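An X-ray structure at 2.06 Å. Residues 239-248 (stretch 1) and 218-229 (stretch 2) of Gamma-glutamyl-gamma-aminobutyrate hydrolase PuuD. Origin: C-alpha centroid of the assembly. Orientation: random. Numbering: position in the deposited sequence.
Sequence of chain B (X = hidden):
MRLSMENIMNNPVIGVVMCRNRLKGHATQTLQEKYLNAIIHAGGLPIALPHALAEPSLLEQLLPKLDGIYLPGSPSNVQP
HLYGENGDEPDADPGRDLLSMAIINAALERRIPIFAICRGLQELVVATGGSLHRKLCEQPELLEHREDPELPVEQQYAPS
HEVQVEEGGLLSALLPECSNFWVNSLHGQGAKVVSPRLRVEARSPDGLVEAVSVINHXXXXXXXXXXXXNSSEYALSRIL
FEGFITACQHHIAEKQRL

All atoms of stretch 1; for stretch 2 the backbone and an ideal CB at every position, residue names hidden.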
# COMPACT_ATOMS: atom_id res chain seq x y z
N ILE B 239 23.04 -0.97 8.07
CA ILE B 239 23.23 -2.16 8.90
C ILE B 239 21.92 -2.56 9.58
O ILE B 239 21.62 -3.75 9.71
CB ILE B 239 24.36 -1.92 9.92
CG1 ILE B 239 25.69 -1.74 9.19
CG2 ILE B 239 24.45 -3.08 10.90
CD1 ILE B 239 26.84 -1.34 10.09
N LEU B 240 21.12 -1.58 10.00
CA LEU B 240 19.86 -1.88 10.68
C LEU B 240 18.90 -2.60 9.74
O LEU B 240 18.31 -3.63 10.11
CB LEU B 240 19.23 -0.60 11.21
CG LEU B 240 19.95 0.09 12.36
CD1 LEU B 240 19.25 1.39 12.72
CD2 LEU B 240 20.04 -0.83 13.57
N PHE B 241 18.73 -2.08 8.53
CA PHE B 241 17.86 -2.74 7.56
C PHE B 241 18.46 -4.07 7.10
O PHE B 241 17.73 -5.03 6.85
CB PHE B 241 17.60 -1.82 6.37
CG PHE B 241 16.59 -0.74 6.66
CD1 PHE B 241 15.23 -1.03 6.65
CD2 PHE B 241 17.00 0.54 6.94
CE1 PHE B 241 14.30 -0.03 6.92
CE2 PHE B 241 16.08 1.54 7.21
CZ PHE B 241 14.73 1.25 7.20
N GLU B 242 19.79 -4.14 6.98
CA GLU B 242 20.42 -5.41 6.63
C GLU B 242 20.16 -6.46 7.71
O GLU B 242 19.88 -7.62 7.39
CB GLU B 242 21.92 -5.21 6.40
CG GLU B 242 22.29 -4.82 4.96
CD GLU B 242 23.70 -4.27 4.89
OE1 GLU B 242 24.12 -3.74 3.83
OE2 GLU B 242 24.40 -4.36 5.92
N GLY B 243 20.23 -6.06 8.98
CA GLY B 243 19.98 -7.00 10.06
C GLY B 243 18.53 -7.45 10.12
O GLY B 243 18.25 -8.60 10.46
N PHE B 244 17.60 -6.55 9.81
CA PHE B 244 16.19 -6.92 9.75
C PHE B 244 15.94 -7.98 8.68
O PHE B 244 15.29 -9.00 8.94
CB PHE B 244 15.33 -5.68 9.50
CG PHE B 244 13.88 -5.97 9.29
CD1 PHE B 244 13.20 -6.82 10.14
CD2 PHE B 244 13.19 -5.38 8.24
CE1 PHE B 244 11.86 -7.09 9.95
CE2 PHE B 244 11.85 -5.64 8.04
CZ PHE B 244 11.18 -6.50 8.90
N ILE B 245 16.44 -7.74 7.47
CA ILE B 245 16.22 -8.68 6.37
C ILE B 245 16.90 -10.02 6.66
O ILE B 245 16.35 -11.09 6.36
CB ILE B 245 16.70 -8.07 5.04
CG1 ILE B 245 15.85 -6.85 4.69
CG2 ILE B 245 16.62 -9.09 3.93
CD1 ILE B 245 14.37 -7.14 4.61
N THR B 246 18.10 -9.97 7.26
CA THR B 246 18.78 -11.20 7.65
C THR B 246 17.94 -11.99 8.66
O THR B 246 17.90 -13.23 8.61
CB THR B 246 20.15 -10.88 8.24
OG1 THR B 246 20.96 -10.22 7.26
CG2 THR B 246 20.86 -12.15 8.70
N ALA B 247 17.28 -11.29 9.57
CA ALA B 247 16.40 -11.96 10.54
C ALA B 247 15.21 -12.60 9.84
O ALA B 247 14.80 -13.71 10.21
CB ALA B 247 15.93 -10.96 11.59
N CYS B 248 14.64 -11.92 8.84
CA CYS B 248 13.54 -12.51 8.09
C CYS B 248 14.01 -13.74 7.31
O CYS B 248 13.28 -14.73 7.23
CB CYS B 248 12.94 -11.47 7.15
SG CYS B 248 12.39 -9.97 8.00
N UNK B 218 13.30 -13.36 18.45
CA UNK B 218 14.52 -13.35 17.62
C UNK B 218 14.92 -11.97 17.13
O UNK B 218 16.11 -11.64 17.14
CB UNK B 218 14.33 -14.26 16.41
N UNK B 219 13.96 -11.15 16.71
CA UNK B 219 14.28 -9.82 16.18
C UNK B 219 12.99 -8.99 16.16
O UNK B 219 12.23 -9.03 15.19
CB UNK B 219 14.90 -9.91 14.78
N UNK B 220 12.76 -8.25 17.24
CA UNK B 220 11.64 -7.31 17.33
C UNK B 220 12.24 -5.99 17.81
O UNK B 220 12.25 -5.71 19.01
CB UNK B 220 10.54 -7.81 18.27
N UNK B 221 12.73 -5.19 16.87
CA UNK B 221 13.51 -4.00 17.16
C UNK B 221 12.73 -2.74 16.79
O UNK B 221 12.09 -2.69 15.74
CB UNK B 221 14.84 -4.04 16.41
N UNK B 222 12.80 -1.74 17.65
CA UNK B 222 12.25 -0.43 17.35
C UNK B 222 13.28 0.65 17.60
O UNK B 222 14.07 0.57 18.53
CB UNK B 222 10.99 -0.17 18.18
N UNK B 223 13.27 1.66 16.73
CA UNK B 223 14.14 2.82 16.88
C UNK B 223 13.28 4.08 16.80
O UNK B 223 12.27 4.12 16.08
CB UNK B 223 15.24 2.83 15.81
N UNK B 224 13.67 5.10 17.56
CA UNK B 224 12.91 6.34 17.61
C UNK B 224 13.27 7.29 16.47
O UNK B 224 12.44 8.13 16.10
CB UNK B 224 13.14 7.03 18.95
N UNK B 225 14.47 7.17 15.91
CA UNK B 225 14.89 8.03 14.82
C UNK B 225 14.38 7.46 13.49
O UNK B 225 13.58 6.53 13.45
CB UNK B 225 16.41 8.18 14.80
N UNK B 226 14.85 8.03 12.38
CA UNK B 226 14.38 7.69 11.04
C UNK B 226 15.54 7.15 10.21
O UNK B 226 16.18 7.90 9.46
CB UNK B 226 13.75 8.91 10.36
N UNK B 227 15.84 5.85 10.32
CA UNK B 227 16.91 5.28 9.49
C UNK B 227 16.53 5.09 8.04
O UNK B 227 17.41 4.83 7.21
CB UNK B 227 17.35 3.93 10.06
N UNK B 228 15.25 5.23 7.69
CA UNK B 228 14.83 5.09 6.30
C UNK B 228 15.30 6.25 5.43
O UNK B 228 15.32 6.12 4.20
CB UNK B 228 13.31 4.98 6.23
N UNK B 229 15.69 7.37 6.04
CA UNK B 229 16.08 8.56 5.30
C UNK B 229 17.39 8.31 4.57
O UNK B 229 18.45 8.22 5.20
CB UNK B 229 16.21 9.76 6.24

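Position 218 directs its CA-to-CB bond toward the helix, but nothing of 239-248 lies within 5.5 Å of the ideal CB. Phi of -56° would allow proline among many others. It is Pro218, and it makes no contact with the helix.

Position 219 is the most constrained. Its ideal CB lies 3.5 Å from Ala247 CB, so branching there would be crowded. Beyond it, Gly243 has no side chain and leaves a groove on the helix surface. A long or flat apolar group would suit: leucine, methionine or an aromatic. The residue is Phe219. With chi1 t, its ring runs along the helix. Phe219 CE2 sits 3.9 Å from Gly243 O, which lies over one face of the ring, and Phe219 CE1 is 3.8 Å from Phe244 CD1.

Position 220 points away, so stretch 1 sets no demand. It is Ala220.

Position 221 is extended and points toward the helix, with no atom of 239-248 within 5.5 Å of its ideal CB. A medium or large apolar chain could bridge the gap to Leu240. It is Leu221, whose CD2 meets Leu240 CD2 at 4.2 Å.

Position 222 is out of reach, and its strand-like angles do not require glycine. It is Gly222.

Position 223 points toward Leu240, with the ideal CB 5.3 Å from Leu240 CD1. Valine, isoleucine or leucine would fit. Val223 places CG1 4.5 Å from Leu240 CD1, a light contact.

Position 224 is out of reach and unconstrained by the helix. It is Gln224.

Position 225 points sideways, so only a long side chain could reach Leu240. Trp225, with chi1 p, brings its indole back: NE1 and CZ2 each lie 4.1 Å from Leu240 CD1.

Position 226 points away and is left free by the helix. It opens a type I turn ending at 229. His226 hydrogen-bonds through ND1 to the side chain of position 228.

Position 227 points toward the helix, its ideal CB 3.9 Å from Phe241 CE2 and 4.1 Å from Leu240 CD1. A compact apolar residue suits, and phi of -74° at the second place of the turn admits proline. Pro227 CB packs against both side chains. Pro227 O lies at the edge of the Phe241 ring, 3.5 Å from Phe241 CE2.

Position 228 points sideways, with its ideal CB 4.1 Å from Phe241 CZ. Many side chains could pass the ring. Glu228 does so with its CB, and Glu228 OE2 accepts a hydrogen bond from His226 ND1 at 2.6 Å.

Position 229 points away, so many side chains would do. Trp229 does not touch the helix; Trp229 N gives a weak bond to His226 O.

Stretch 2 218-229: PFALGVQWHPEW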
# COMPACT_ATOMS: atom_id res chain seq x y z
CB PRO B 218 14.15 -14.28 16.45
CG PRO B 218 13.07 -15.15 16.99
CD PRO B 218 12.30 -14.31 17.95
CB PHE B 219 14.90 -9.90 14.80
CG PHE B 219 15.50 -8.61 14.32
CD1 PHE B 219 14.70 -7.63 13.76
CD2 PHE B 219 16.86 -8.39 14.42
CE1 PHE B 219 15.25 -6.44 13.32
CE2 PHE B 219 17.42 -7.20 13.98
CZ PHE B 219 16.61 -6.23 13.43
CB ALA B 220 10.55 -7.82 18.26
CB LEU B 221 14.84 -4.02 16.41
CG LEU B 221 15.70 -2.75 16.45
CD1 LEU B 221 16.25 -2.52 17.85
CD2 LEU B 221 16.81 -2.83 15.43
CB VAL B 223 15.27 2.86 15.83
CG1 VAL B 223 16.11 1.59 15.91
CG2 VAL B 223 14.71 3.05 14.43
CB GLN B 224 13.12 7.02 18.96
CG GLN B 224 12.32 8.30 19.17
CD GLN B 224 10.82 8.07 19.18
OE1 GLN B 224 10.25 7.65 20.19
NE2 GLN B 224 10.17 8.34 18.06
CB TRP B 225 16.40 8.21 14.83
CG TRP B 225 17.19 6.95 14.69
CD1 TRP B 225 17.69 6.42 13.54
CD2 TRP B 225 17.60 6.07 15.75
NE1 TRP B 225 18.38 5.25 13.81
CE2 TRP B 225 18.34 5.02 15.16
CE3 TRP B 225 17.41 6.06 17.14
CZ2 TRP B 225 18.88 3.97 15.91
CZ3 TRP B 225 17.96 5.02 17.88
CH2 TRP B 225 18.68 3.99 17.26
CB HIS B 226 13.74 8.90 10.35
CG HIS B 226 12.35 9.19 10.83
ND1 HIS B 226 11.24 9.02 10.03
CD2 HIS B 226 11.90 9.66 12.02
CE1 HIS B 226 10.16 9.36 10.71
NE2 HIS B 226 10.53 9.75 11.92
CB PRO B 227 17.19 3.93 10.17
CG PRO B 227 15.88 3.56 10.79
CD PRO B 227 15.20 4.85 11.18
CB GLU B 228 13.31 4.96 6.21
CG GLU B 228 12.58 6.29 6.18
CD GLU B 228 12.39 6.90 7.56
OE1 GLU B 228 12.88 6.30 8.55
OE2 GLU B 228 11.76 7.97 7.66
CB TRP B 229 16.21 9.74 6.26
CG TRP B 229 16.69 11.00 5.60
CD1 TRP B 229 17.92 11.57 5.73
CD2 TRP B 229 15.94 11.84 4.71
NE1 TRP B 229 17.99 12.71 4.97
CE2 TRP B 229 16.79 12.90 4.34
CE3 TRP B 229 14.65 11.79 4.19
CZ2 TRP B 229 16.38 13.91 3.47
CZ3 TRP B 229 14.24 12.80 3.33
CH2 TRP B 229 15.10 13.84 2.98
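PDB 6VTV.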